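Local coordinates for alpha-galactosidase (Lactobacillus brevis, PDB 3MI6), which probably releases terminal, non-reducing alpha-D-galactose residues from alpha-galactosides by hydrolysis, acting on galactose oligosaccharides, galactomannans and galactolipids, at residues V332-W337 and E362-D367; M350-Q355 and E605-K610; G406-L411 and N472-K477. All blocks are in the same frame, centred on the assembly; numbering follows the deposited sequence.

Contact 1: residues V332-W337 and E362-D367; sequences VLINNW and EMFVLD
D367, N336 and V332 bury the most surface where strands 333-335 and 363-366, the first two parallel strands of the (beta/alpha)8 barrel, lie side by side. D367 N donates to N336 OD1 at 3.0 Å, in the plane of that carbonyl and on a lone pair. Separately, N335 ND2 donates a hydrogen bond to D367 OD1 (3.0 Å), which lies near the plane of the N335 amide, while the donor stands 34° out of the carboxylate plane; K477 salt-bridges the same oxygen. CG of N335, anti to its backbone N (chi1 -177°), lies beside the carbonyl carbon, which brings the amide to the strand end; there N335 OD1 accepts from W337 N at 2.9 Å, a capping bond. An alanine at N335 would probably leave D367 OD1 without its amide mate and W337 N without its cap. At the opposite end, V332 O accepts from E362 N at 2.9 Å, while V332 N donates to E362 OE1, an oxygen also salt-bridged to R630. Between them lie two main-chain hydrogen bonds, I334 N to M363 O and V365 N to I334 O. N336 thus fixes the backbone of D367, while N335 and K477 hold its carboxylate, consistent with predicted substrate binding.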
ATOM      1  N   VAL D 332      -2.841  44.990  -7.470  1.00 35.94           N
ATOM      2  CA  VAL D 332      -4.109  44.390  -7.102  1.00 34.61           C
ATOM      3  C   VAL D 332      -5.160  44.857  -8.105  1.00 37.45           C
ATOM      4  O   VAL D 332      -5.390  46.049  -8.263  1.00 37.90           O
ATOM      5  CB  VAL D 332      -4.522  44.782  -5.682  1.00 34.91           C
ATOM      6  CG1 VAL D 332      -5.886  44.197  -5.344  1.00 34.89           C
ATOM      7  CG2 VAL D 332      -3.486  44.316  -4.700  1.00 34.41           C
ATOM      8  N   LEU D 333      -5.788  43.922  -8.803  1.00 36.59           N
ATOM      9  CA  LEU D 333      -6.696  44.305  -9.866  1.00 36.85           C
ATOM     10  C   LEU D 333      -8.129  43.933  -9.544  1.00 40.92           C
ATOM     11  O   LEU D 333      -8.387  43.142  -8.640  1.00 41.54           O
ATOM     12  CB  LEU D 333      -6.285  43.642 -11.170  1.00 37.68           C
ATOM     13  CG  LEU D 333      -6.372  42.116 -11.221  1.00 37.32           C
ATOM     14  CD1 LEU D 333      -7.791  41.635 -11.478  1.00 36.45           C
ATOM     15  CD2 LEU D 333      -5.444  41.587 -12.297  1.00 39.20           C
ATOM     16  N   ILE D 334      -9.063  44.517 -10.284  1.00 42.26           N
ATOM     17  CA  ILE D 334     -10.439  44.055 -10.260  1.00 42.10           C
ATOM     18  C   ILE D 334     -10.914  43.805 -11.695  1.00 42.79           C
ATOM     19  O   ILE D 334     -10.563  44.535 -12.600  1.00 42.36           O
ATOM     20  CB  ILE D 334     -11.362  45.024  -9.516  1.00 41.89           C
ATOM     21  CG1 ILE D 334     -12.803  44.516  -9.579  1.00 42.69           C
ATOM     22  CG2 ILE D 334     -11.254  46.420 -10.092  1.00 41.86           C
ATOM     23  CD1 ILE D 334     -13.720  45.184  -8.608  1.00 43.44           C
ATOM     24  N   ASN D 335     -11.691  42.746 -11.886  1.00 47.10           N
ATOM     25  CA  ASN D 335     -12.121  42.285 -13.199  1.00 47.70           C
ATOM     26  C   ASN D 335     -13.638  42.109 -13.161  1.00 52.79           C
ATOM     27  O   ASN D 335     -14.164  41.480 -12.229  1.00 50.62           O
ATOM     28  CB  ASN D 335     -11.411  40.957 -13.502  1.00 48.56           C
ATOM     29  CG  ASN D 335     -11.716  40.406 -14.889  1.00 53.53           C
ATOM     30  OD1 ASN D 335     -12.811  40.588 -15.429  1.00 55.09           O
ATOM     31  ND2 ASN D 335     -10.742  39.703 -15.462  1.00 50.21           N
ATOM     32  N   ASN D 336     -14.339  42.669 -14.153  1.00 54.30           N
ATOM     33  CA  ASN D 336     -15.815  42.655 -14.173  1.00 57.42           C
ATOM     34  C   ASN D 336     -16.488  41.388 -14.738  1.00 55.70           C
ATOM     35  O   ASN D 336     -17.710  41.339 -14.866  1.00 55.03           O
ATOM     36  CB  ASN D 336     -16.348  43.866 -14.927  1.00 54.16           C
ATOM     37  CG  ASN D 336     -16.020  43.815 -16.400  1.00 56.07           C
ATOM     38  OD1 ASN D 336     -14.853  43.778 -16.774  1.00 54.46           O
ATOM     39  ND2 ASN D 336     -17.045  43.808 -17.247  1.00 56.85           N
ATOM     40  N   TRP D 337     -15.689  40.373 -15.060  1.00 55.51           N
ATOM     41  CA  TRP D 337     -16.190  39.136 -15.663  1.00 57.05           C
ATOM     42  C   TRP D 337     -17.298  38.456 -14.841  1.00 61.31           C
ATOM     43  O   TRP D 337     -18.466  38.527 -15.221  1.00 63.15           O
ATOM     44  CB  TRP D 337     -15.031  38.170 -15.996  1.00 57.31           C
ATOM     45  CG  TRP D 337     -15.463  36.775 -16.447  1.00 61.20           C
ATOM     46  CD1 TRP D 337     -15.082  35.587 -15.898  1.00 61.56           C
ATOM     47  CD2 TRP D 337     -16.362  36.444 -17.520  1.00 62.68           C
ATOM     48  NE1 TRP D 337     -15.680  34.541 -16.557  1.00 61.91           N
ATOM     49  CE2 TRP D 337     -16.466  35.037 -17.559  1.00 58.65           C
ATOM     50  CE3 TRP D 337     -17.088  37.200 -18.447  1.00 64.56           C
ATOM     51  CZ2 TRP D 337     -17.253  34.371 -18.486  1.00 60.37           C
ATOM     52  CZ3 TRP D 337     -17.873  36.536 -19.370  1.00 66.75           C
ATOM     53  CH2 TRP D 337     -17.949  35.131 -19.382  1.00 65.84           C
ATOM     54  N   GLU D 362      -5.804  48.767  -7.349  1.00 39.35           N
ATOM     55  CA  GLU D 362      -4.796  49.485  -8.119  1.00 38.12           C
ATOM     56  C   GLU D 362      -4.964  49.465  -9.630  1.00 44.02           C
ATOM     57  O   GLU D 362      -4.268  50.192 -10.339  1.00 44.28           O
ATOM     58  CB  GLU D 362      -3.414  48.954  -7.776  1.00 36.89           C
ATOM     59  CG  GLU D 362      -2.896  49.511  -6.489  1.00 40.51           C
ATOM     60  CD  GLU D 362      -1.730  48.723  -5.949  1.00 41.30           C
ATOM     61  OE1 GLU D 362      -1.561  47.563  -6.389  1.00 40.43           O
ATOM     62  OE2 GLU D 362      -0.993  49.262  -5.086  1.00 42.11           O
HETATM   63  N   MSE D 363      -5.879  48.639 -10.125  1.00 45.30           N
HETATM   64  CA  MSE D 363      -6.025  48.446 -11.563  1.00 45.22           C
HETATM   65  C   MSE D 363      -7.387  47.878 -11.896  1.00 45.93           C
HETATM   66  O   MSE D 363      -7.884  46.993 -11.201  1.00 46.20           O
HETATM   67  CB  MSE D 363      -4.934  47.517 -12.108  1.00 40.62           C
HETATM   68  CG  MSE D 363      -5.176  47.072 -13.534  1.00 43.12           C
HETATM   69 SE   MSE D 363      -3.939  45.690 -14.142  1.00 61.58          SE
HETATM   70  CE  MSE D 363      -2.336  46.766 -14.403  1.00 41.27           C
ATOM     71  N   PHE D 364      -7.995  48.391 -12.962  1.00 47.34           N
ATOM     72  CA  PHE D 364      -9.266  47.865 -13.426  1.00 45.90           C
ATOM     73  C   PHE D 364      -9.036  47.163 -14.750  1.00 43.06           C
ATOM     74  O   PHE D 364      -8.309  47.671 -15.589  1.00 44.78           O
ATOM     75  CB  PHE D 364     -10.305  48.976 -13.577  1.00 48.22           C
ATOM     76  CG  PHE D 364     -11.629  48.482 -14.053  1.00 48.85           C
ATOM     77  CD1 PHE D 364     -11.819  48.146 -15.382  1.00 50.19           C
ATOM     78  CD2 PHE D 364     -12.671  48.325 -13.180  1.00 48.09           C
ATOM     79  CE1 PHE D 364     -13.025  47.669 -15.824  1.00 49.61           C
ATOM     80  CE2 PHE D 364     -13.879  47.850 -13.622  1.00 52.46           C
ATOM     81  CZ  PHE D 364     -14.056  47.520 -14.947  1.00 51.36           C
ATOM     82  N   VAL D 365      -9.642  45.988 -14.911  1.00 42.13           N
ATOM     83  CA  VAL D 365      -9.515  45.184 -16.129  1.00 45.61           C
ATOM     84  C   VAL D 365     -10.860  44.885 -16.794  1.00 47.57           C
ATOM     85  O   VAL D 365     -11.599  44.014 -16.340  1.00 47.29           O
ATOM     86  CB  VAL D 365      -8.849  43.823 -15.863  1.00 42.77           C
ATOM     87  CG1 VAL D 365      -8.623  43.118 -17.164  1.00 42.01           C
ATOM     88  CG2 VAL D 365      -7.545  43.986 -15.110  1.00 42.51           C
ATOM     89  N   LEU D 366     -11.165  45.594 -17.878  1.00 44.91           N
ATOM     90  CA  LEU D 366     -12.371  45.333 -18.637  1.00 46.33           C
ATOM     91  C   LEU D 366     -12.250  43.975 -19.348  1.00 52.58           C
ATOM     92  O   LEU D 366     -11.282  43.740 -20.082  1.00 50.98           O
ATOM     93  CB  LEU D 366     -12.562  46.455 -19.642  1.00 49.56           C
ATOM     94  CG  LEU D 366     -13.703  46.355 -20.642  1.00 54.68           C
ATOM     95  CD1 LEU D 366     -15.015  46.335 -19.922  1.00 53.32           C
ATOM     96  CD2 LEU D 366     -13.631  47.526 -21.613  1.00 59.14           C
ATOM     97  N   ASP D 367     -13.209  43.074 -19.125  1.00 50.47           N
ATOM     98  CA  ASP D 367     -13.113  41.726 -19.692  1.00 49.56           C
ATOM     99  C   ASP D 367     -13.949  41.588 -20.959  1.00 51.56           C
ATOM    100  O   ASP D 367     -14.213  42.571 -21.652  1.00 55.66           O
ATOM    101  CB  ASP D 367     -13.499  40.645 -18.662  1.00 52.13           C
ATOM    102  CG  ASP D 367     -12.711  39.325 -18.844  1.00 52.43           C
ATOM    103  OD1 ASP D 367     -11.601  39.193 -18.267  1.00 49.17           O
ATOM    104  OD2 ASP D 367     -13.213  38.414 -19.542  1.00 48.01           O
TER

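Contact 2: residues M350-Q355 and E605-K610; sequences MTIVNQ and ELDITK
Q355 and I608 make one of two side-chain meetings between helix 346-358 and the loop that follows strand 601-604. With CG anti to the backbone N (chi1 176°), the methylene of Q355 is carried out to I608 and rests against both its CG1 and CD1, with Q355 CG 3.8 Å from I608 CD1. The glutamine therefore contributes its aliphatic part here, its chain bending at chi2 beyond the touching atom. The second meeting is made by T609, whose methyl, CG2, lies 3.7 Å from the methylene I352 CG1 and 3.5 Å from the hydroxyl oxygen T351 OG1. The side chain of T609 crosses both of theirs at about a right angle.

In the barrel, helix 346-358 belongs to the connection between strand 333-335 and strand 363-366, a right-handed beta-alpha-beta crossover, whereas residues 605-610 leave the eighth strand; the contact joins the two on the outside of the barrel, where the eighth strand adjoins the first. I352 also touches F364 of the second strand, and I608 touches I334 of the first.

Between the two segments themselves the touching is by van der Waals contact; the polar bonds lie within the loop and at K348, one turn back on the helix. D607 is the centre of an inverse gamma turn, closed by a weak bond from I608 N to L606 O. T609 OG1 donates to D607 OD1 at 2.8 Å, on the syn side and 34° out of the carboxylate plane, and a weak bond from T609 N reaches the same oxygen at 3.3 Å. K610 N closes on D607 O at 3.0 Å. The hydroxyl of T351 is hydrogen-bonded to K348 O, while K348 NZ makes a weak hydrogen bond from helix to loop, to T609 OG1.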
HETATM    1  N   MSE D 350     -18.265  52.325 -14.448  1.00 73.85           N
HETATM    2  CA  MSE D 350     -17.708  53.455 -13.733  1.00 71.83           C
HETATM    3  C   MSE D 350     -18.023  53.362 -12.238  1.00 68.29           C
HETATM    4  O   MSE D 350     -17.185  53.674 -11.392  1.00 63.80           O
HETATM    5  CB  MSE D 350     -18.217  54.768 -14.324  1.00 75.94           C
HETATM    6  CG  MSE D 350     -17.248  55.903 -14.108  1.00 80.39           C
HETATM    7 SE   MSE D 350     -15.493  55.419 -14.813  1.00 95.24          SE
HETATM    8  CE  MSE D 350     -15.804  55.926 -16.683  1.00 89.18           C
ATOM      9  N   THR D 351     -19.235  52.928 -11.915  1.00 69.35           N
ATOM     10  CA  THR D 351     -19.586  52.715 -10.524  1.00 68.71           C
ATOM     11  C   THR D 351     -18.572  51.759  -9.896  1.00 67.24           C
ATOM     12  O   THR D 351     -18.153  51.952  -8.756  1.00 69.05           O
ATOM     13  CB  THR D 351     -21.040  52.188 -10.345  1.00 70.31           C
ATOM     14  OG1 THR D 351     -21.143  50.840 -10.821  1.00 69.24           O
ATOM     15  CG2 THR D 351     -22.035  53.071 -11.087  1.00 70.10           C
ATOM     16  N   ILE D 352     -18.164  50.741 -10.648  1.00 66.61           N
ATOM     17  CA  ILE D 352     -17.181  49.785 -10.157  1.00 63.66           C
ATOM     18  C   ILE D 352     -15.849  50.482  -9.942  1.00 60.15           C
ATOM     19  O   ILE D 352     -15.319  50.503  -8.833  1.00 59.99           O
ATOM     20  CB  ILE D 352     -17.007  48.573 -11.119  1.00 64.06           C
ATOM     21  CG1 ILE D 352     -18.305  47.766 -11.202  1.00 66.27           C
ATOM     22  CG2 ILE D 352     -15.862  47.659 -10.665  1.00 55.16           C
ATOM     23  CD1 ILE D 352     -18.150  46.406 -11.859  1.00 61.62           C
ATOM     24  N   VAL D 353     -15.320  51.068 -11.006  1.00 61.77           N
ATOM     25  CA  VAL D 353     -14.029  51.739 -10.947  1.00 62.98           C
ATOM     26  C   VAL D 353     -13.920  52.694  -9.753  1.00 61.08           C
ATOM     27  O   VAL D 353     -12.866  52.793  -9.127  1.00 55.99           O
ATOM     28  CB  VAL D 353     -13.720  52.482 -12.276  1.00 59.87           C
ATOM     29  CG1 VAL D 353     -12.672  53.556 -12.066  1.00 60.59           C
ATOM     30  CG2 VAL D 353     -13.273  51.501 -13.340  1.00 57.61           C
ATOM     31  N   ASN D 354     -15.018  53.381  -9.438  1.00 63.24           N
ATOM     32  CA  ASN D 354     -15.043  54.372  -8.362  1.00 61.95           C
ATOM     33  C   ASN D 354     -15.008  53.751  -6.982  1.00 58.48           C
ATOM     34  O   ASN D 354     -14.247  54.185  -6.116  1.00 55.97           O
ATOM     35  CB  ASN D 354     -16.270  55.272  -8.484  1.00 63.17           C
ATOM     36  CG  ASN D 354     -16.015  56.484  -9.347  1.00 64.29           C
ATOM     37  OD1 ASN D 354     -16.943  57.044  -9.938  1.00 69.05           O
ATOM     38  ND2 ASN D 354     -14.752  56.903  -9.427  1.00 58.93           N
ATOM     39  N   GLN D 355     -15.852  52.746  -6.783  1.00 57.29           N
ATOM     40  CA  GLN D 355     -15.830  51.963  -5.559  1.00 58.24           C
ATOM     41  C   GLN D 355     -14.484  51.262  -5.414  1.00 57.28           C
ATOM     42  O   GLN D 355     -13.914  51.220  -4.323  1.00 55.55           O
ATOM     43  CB  GLN D 355     -16.953  50.927  -5.555  1.00 59.61           C
ATOM     44  CG  GLN D 355     -16.936  49.996  -4.347  1.00 56.48           C
ATOM     45  CD  GLN D 355     -17.291  50.715  -3.061  1.00 57.08           C
ATOM     46  OE1 GLN D 355     -18.426  50.646  -2.593  1.00 57.21           O
ATOM     47  NE2 GLN D 355     -16.324  51.409  -2.485  1.00 55.05           N
ATOM     48  N   GLU D 605     -12.867  39.764  -8.426  1.00 43.11           N
ATOM     49  CA  GLU D 605     -13.694  39.471  -9.587  1.00 47.00           C
ATOM     50  C   GLU D 605     -15.151  39.399  -9.164  1.00 48.27           C
ATOM     51  O   GLU D 605     -15.874  38.475  -9.544  1.00 51.67           O
ATOM     52  CB  GLU D 605     -13.245  38.157 -10.239  1.00 46.37           C
ATOM     53  CG  GLU D 605     -13.699  38.000 -11.690  1.00 56.08           C
ATOM     54  CD  GLU D 605     -12.948  36.899 -12.443  1.00 57.57           C
ATOM     55  OE1 GLU D 605     -11.732  36.707 -12.200  1.00 53.44           O
ATOM     56  OE2 GLU D 605     -13.573  36.232 -13.292  1.00 57.51           O
ATOM     57  N   LEU D 606     -15.569  40.367  -8.352  1.00 44.98           N
ATOM     58  CA  LEU D 606     -16.944  40.413  -7.876  1.00 47.51           C
ATOM     59  C   LEU D 606     -17.541  41.811  -7.932  1.00 54.49           C
ATOM     60  O   LEU D 606     -16.821  42.805  -7.937  1.00 52.91           O
ATOM     61  CB  LEU D 606     -17.076  39.812  -6.472  1.00 46.47           C
ATOM     62  CG  LEU D 606     -16.699  40.482  -5.152  1.00 46.50           C
ATOM     63  CD1 LEU D 606     -16.801  39.423  -4.082  1.00 41.12           C
ATOM     64  CD2 LEU D 606     -15.318  41.038  -5.171  1.00 44.38           C
ATOM     65  N   ASP D 607     -18.867  41.875  -8.004  1.00 56.88           N
ATOM     66  CA  ASP D 607     -19.553  43.148  -8.096  1.00 53.85           C
ATOM     67  C   ASP D 607     -19.544  43.833  -6.744  1.00 54.79           C
ATOM     68  O   ASP D 607     -20.474  43.667  -5.957  1.00 58.36           O
ATOM     69  CB  ASP D 607     -20.986  42.941  -8.557  1.00 55.89           C
ATOM     70  CG  ASP D 607     -21.641  44.229  -8.967  1.00 59.39           C
ATOM     71  OD1 ASP D 607     -21.012  45.287  -8.761  1.00 58.15           O
ATOM     72  OD2 ASP D 607     -22.766  44.187  -9.510  1.00 62.04           O
ATOM     73  N   ILE D 608     -18.493  44.599  -6.470  1.00 55.05           N
ATOM     74  CA  ILE D 608     -18.345  45.262  -5.176  1.00 55.10           C
ATOM     75  C   ILE D 608     -19.345  46.404  -4.976  1.00 58.52           C
ATOM     76  O   ILE D 608     -19.520  46.883  -3.856  1.00 58.86           O
ATOM     77  CB  ILE D 608     -16.914  45.774  -4.956  1.00 52.07           C
ATOM     78  CG1 ILE D 608     -16.480  46.667  -6.111  1.00 50.31           C
ATOM     79  CG2 ILE D 608     -15.952  44.622  -4.833  1.00 49.37           C
ATOM     80  CD1 ILE D 608     -15.066  47.133  -5.987  1.00 50.89           C
ATOM     81  N   THR D 609     -20.001  46.835  -6.055  1.00 57.12           N
ATOM     82  CA  THR D 609     -21.104  47.788  -5.944  1.00 54.96           C
ATOM     83  C   THR D 609     -22.314  47.165  -5.225  1.00 57.88           C
ATOM     84  O   THR D 609     -23.169  47.884  -4.714  1.00 61.38           O
ATOM     85  CB  THR D 609     -21.537  48.363  -7.328  1.00 58.82           C
ATOM     86  OG1 THR D 609     -22.525  47.518  -7.933  1.00 59.69           O
ATOM     87  CG2 THR D 609     -20.343  48.516  -8.264  1.00 60.24           C
ATOM     88  N   LYS D 610     -22.366  45.833  -5.181  1.00 59.86           N
ATOM     89  CA  LYS D 610     -23.455  45.082  -4.541  1.00 58.17           C
ATOM     90  C   LYS D 610     -23.086  44.525  -3.164  1.00 57.77           C
ATOM     91  O   LYS D 610     -23.569  43.463  -2.772  1.00 59.65           O
ATOM     92  CB  LYS D 610     -23.894  43.903  -5.425  1.00 59.41           C
ATOM     93  CG  LYS D 610     -24.758  44.260  -6.620  1.00 60.92           C
ATOM     94  CD  LYS D 610     -25.419  43.001  -7.206  1.00 68.03           C
ATOM     95  CE  LYS D 610     -26.101  43.268  -8.563  1.00 71.81           C
ATOM     96  NZ  LYS D 610     -27.135  44.354  -8.524  1.00 69.97           N
TER

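Contact 3: residues G406-L411 and N472-K477; sequences GMKFGL and NLDYIK
Parallel pairing of the third and fourth barrel strands, 408-413 and 475-478, joins L411 to I476 and its neighbours, and F409 is gripped just before it by D474. That grip has two points. D474 N donates to F409 O at 2.9 Å, and F409 N donates to D474 OD2 at 3.0 Å, on the anti side of the carboxylate and 17° out of its plane. Both points come from one residue because CG of D474 stands beside its backbone N, anti to the carbonyl carbon (chi1 -68°). The side chain of K408 crosses that of D474 at about a right angle, K408 CB lying 3.7 Å from D474 OD2, while its chain leads away and the amine makes no contact with the carboxylate. Further along, L411 N donates to Y475 O at 3.2 Å and K477 N to L411 O at 2.9 Å.

On the outer face, L473 CD2 sits 3.5 Å from F409 CD2 and 4.0 Å from L411 CD2, under the helices 394-404 and 454-471. On the inner face the ring of Y475 meets the backbone of G410 at its edge, G410 CA lying 3.7 Å from Y475 CD1, and that ring also packs on M363 and V365. The main-chain bonds hold K477 in line at the end of the pair, where its amine forms a buried salt bridge with D367; both residues are predicted to bind substrate, and this charge pairing would help to keep them in place.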
ATOM      1  N   GLY D 406      -5.889  57.637 -10.812  1.00 64.86           N
ATOM      2  CA  GLY D 406      -4.617  57.146 -10.312  1.00 60.59           C
ATOM      3  C   GLY D 406      -4.477  55.638 -10.423  1.00 60.05           C
ATOM      4  O   GLY D 406      -3.582  55.033  -9.812  1.00 58.30           O
HETATM    5  N   MSE D 407      -5.362  55.033 -11.214  1.00 56.77           N
HETATM    6  CA  MSE D 407      -5.385  53.592 -11.398  1.00 53.19           C
HETATM    7  C   MSE D 407      -4.835  53.131 -12.742  1.00 52.73           C
HETATM    8  O   MSE D 407      -4.596  53.931 -13.638  1.00 55.07           O
HETATM    9  CB  MSE D 407      -6.798  53.074 -11.226  1.00 55.52           C
HETATM   10  CG  MSE D 407      -7.198  52.897  -9.782  1.00 54.54           C
HETATM   11 SE   MSE D 407      -8.938  52.041  -9.691  1.00 75.90          SE
HETATM   12  CE  MSE D 407     -10.054  53.556 -10.135  1.00 68.19           C
ATOM     13  N   LYS D 408      -4.619  51.827 -12.867  1.00 50.41           N
ATOM     14  CA  LYS D 408      -4.119  51.249 -14.106  1.00 46.42           C
ATOM     15  C   LYS D 408      -5.274  50.644 -14.869  1.00 45.00           C
ATOM     16  O   LYS D 408      -6.304  50.351 -14.293  1.00 45.39           O
ATOM     17  CB  LYS D 408      -3.066  50.188 -13.822  1.00 42.70           C
ATOM     18  CG  LYS D 408      -1.724  50.749 -13.413  1.00 43.23           C
ATOM     19  CD  LYS D 408      -0.781  49.644 -12.968  1.00 40.01           C
ATOM     20  CE  LYS D 408       0.643  50.149 -12.779  1.00 38.45           C
ATOM     21  NZ  LYS D 408       1.545  49.022 -12.397  1.00 40.83           N
ATOM     22  N   PHE D 409      -5.106  50.462 -16.171  1.00 47.27           N
ATOM     23  CA  PHE D 409      -6.189  49.951 -16.997  1.00 46.21           C
ATOM     24  C   PHE D 409      -5.733  48.787 -17.843  1.00 45.10           C
ATOM     25  O   PHE D 409      -4.653  48.821 -18.427  1.00 46.33           O
ATOM     26  CB  PHE D 409      -6.759  51.049 -17.896  1.00 48.82           C
ATOM     27  CG  PHE D 409      -7.892  50.589 -18.746  1.00 50.08           C
ATOM     28  CD1 PHE D 409      -9.113  50.270 -18.176  1.00 51.54           C
ATOM     29  CD2 PHE D 409      -7.744  50.464 -20.114  1.00 52.17           C
ATOM     30  CE1 PHE D 409     -10.163  49.836 -18.946  1.00 50.50           C
ATOM     31  CE2 PHE D 409      -8.792  50.036 -20.892  1.00 51.68           C
ATOM     32  CZ  PHE D 409     -10.005  49.722 -20.305  1.00 52.87           C
ATOM     33  N   GLY D 410      -6.562  47.756 -17.902  1.00 42.78           N
ATOM     34  CA  GLY D 410      -6.246  46.585 -18.692  1.00 44.61           C
ATOM     35  C   GLY D 410      -7.487  46.101 -19.400  1.00 47.15           C
ATOM     36  O   GLY D 410      -8.606  46.396 -18.957  1.00 45.58           O
ATOM     37  N   LEU D 411      -7.296  45.382 -20.506  1.00 44.98           N
ATOM     38  CA  LEU D 411      -8.421  44.788 -21.222  1.00 46.31           C
ATOM     39  C   LEU D 411      -8.104  43.428 -21.839  1.00 44.85           C
ATOM     40  O   LEU D 411      -6.953  43.027 -21.943  1.00 44.61           O
ATOM     41  CB  LEU D 411      -9.035  45.758 -22.256  1.00 52.21           C
ATOM     42  CG  LEU D 411      -8.399  45.972 -23.635  1.00 53.63           C
ATOM     43  CD1 LEU D 411      -8.724  44.812 -24.529  1.00 54.01           C
ATOM     44  CD2 LEU D 411      -8.900  47.249 -24.280  1.00 55.58           C
ATOM     45  N   ASN D 472      -3.857  53.537 -24.120  1.00 58.88           N
ATOM     46  CA  ASN D 472      -2.730  53.541 -23.177  1.00 59.53           C
ATOM     47  C   ASN D 472      -2.778  52.403 -22.166  1.00 53.69           C
ATOM     48  O   ASN D 472      -2.717  52.611 -20.955  1.00 52.01           O
ATOM     49  CB  ASN D 472      -2.618  54.897 -22.475  1.00 61.11           C
ATOM     50  CG  ASN D 472      -2.578  56.049 -23.460  1.00 65.40           C
ATOM     51  OD1 ASN D 472      -1.531  56.342 -24.067  1.00 68.05           O
ATOM     52  ND2 ASN D 472      -3.725  56.697 -23.643  1.00 62.10           N
ATOM     53  N   LEU D 473      -2.870  51.193 -22.687  1.00 50.17           N
ATOM     54  CA  LEU D 473      -3.039  50.020 -21.859  1.00 49.47           C
ATOM     55  C   LEU D 473      -1.848  49.742 -20.949  1.00 45.89           C
ATOM     56  O   LEU D 473      -0.696  49.902 -21.332  1.00 47.19           O
ATOM     57  CB  LEU D 473      -3.308  48.819 -22.747  1.00 47.92           C
ATOM     58  CG  LEU D 473      -4.580  48.943 -23.573  1.00 50.32           C
ATOM     59  CD1 LEU D 473      -4.739  47.711 -24.434  1.00 52.01           C
ATOM     60  CD2 LEU D 473      -5.787  49.144 -22.678  1.00 49.05           C
ATOM     61  N   ASP D 474      -2.134  49.316 -19.734  1.00 43.33           N
ATOM     62  CA  ASP D 474      -1.075  48.954 -18.821  1.00 44.82           C
ATOM     63  C   ASP D 474      -0.928  47.450 -18.802  1.00 46.17           C
ATOM     64  O   ASP D 474       0.074  46.922 -18.310  1.00 46.46           O
ATOM     65  CB  ASP D 474      -1.402  49.452 -17.421  1.00 43.79           C
ATOM     66  CG  ASP D 474      -1.369  50.946 -17.327  1.00 45.68           C
ATOM     67  OD1 ASP D 474      -0.252  51.506 -17.378  1.00 43.00           O
ATOM     68  OD2 ASP D 474      -2.456  51.550 -17.208  1.00 46.04           O
ATOM     69  N   TYR D 475      -1.919  46.768 -19.370  1.00 44.60           N
ATOM     70  CA  TYR D 475      -2.129  45.348 -19.100  1.00 44.42           C
ATOM     71  C   TYR D 475      -3.118  44.768 -20.095  1.00 43.32           C
ATOM     72  O   TYR D 475      -4.072  45.430 -20.492  1.00 43.56           O
ATOM     73  CB  TYR D 475      -2.665  45.216 -17.672  1.00 43.45           C
ATOM     74  CG  TYR D 475      -3.239  43.883 -17.231  1.00 43.20           C
ATOM     75  CD1 TYR D 475      -4.533  43.523 -17.543  1.00 42.46           C
ATOM     76  CD2 TYR D 475      -2.509  43.029 -16.414  1.00 44.47           C
ATOM     77  CE1 TYR D 475      -5.070  42.322 -17.099  1.00 43.72           C
ATOM     78  CE2 TYR D 475      -3.038  41.827 -15.961  1.00 42.62           C
ATOM     79  CZ  TYR D 475      -4.320  41.477 -16.305  1.00 43.91           C
ATOM     80  OH  TYR D 475      -4.849  40.276 -15.859  1.00 42.69           O
ATOM     81  N   ILE D 476      -2.877  43.530 -20.496  1.00 42.14           N
ATOM     82  CA  ILE D 476      -3.761  42.820 -21.404  1.00 40.12           C
ATOM     83  C   ILE D 476      -3.973  41.382 -20.905  1.00 41.90           C
ATOM     84  O   ILE D 476      -3.028  40.663 -20.583  1.00 40.20           O
ATOM     85  CB  ILE D 476      -3.213  42.856 -22.864  1.00 40.90           C
ATOM     86  CG1 ILE D 476      -3.652  44.145 -23.567  1.00 43.90           C
ATOM     87  CG2 ILE D 476      -3.683  41.670 -23.658  1.00 37.45           C
ATOM     88  CD1 ILE D 476      -2.982  44.379 -24.889  1.00 40.81           C
ATOM     89  N   LYS D 477      -5.228  40.987 -20.786  1.00 42.06           N
ATOM     90  CA  LYS D 477      -5.550  39.598 -20.539  1.00 41.30           C
ATOM     91  C   LYS D 477      -5.734  38.962 -21.913  1.00 40.45           C
ATOM     92  O   LYS D 477      -6.639  39.317 -22.663  1.00 38.42           O
ATOM     93  CB  LYS D 477      -6.818  39.484 -19.689  1.00 41.46           C
ATOM     94  CG  LYS D 477      -7.093  38.098 -19.100  1.00 44.24           C
ATOM     95  CD  LYS D 477      -8.382  38.149 -18.265  1.00 46.80           C
ATOM     96  CE  LYS D 477      -8.858  36.774 -17.804  1.00 47.10           C
ATOM     97  NZ  LYS D 477     -10.168  36.819 -17.055  1.00 46.01           N
TER

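How the contacts relate
Contacts 1 and 3 are core pairings of neighbouring strands in one eight-stranded barrel, whereas contact 2 is a partly buried junction on its periphery. The two pairings share a seam: strands 363-366 and 408-413 are themselves adjacent, with F364 O and L366 N probably hydrogen-bonded to G410. The C-terminal ends of their strands also meet at the predicted substrate site. Contact 2 backs onto contact 1, where V353 of the helix packs on F364. Main-chain bonds, with amide and carboxylate grips at the strand ends, dominate the interior pairs; between helix and loop, mostly methyl and methylene groups do the touching.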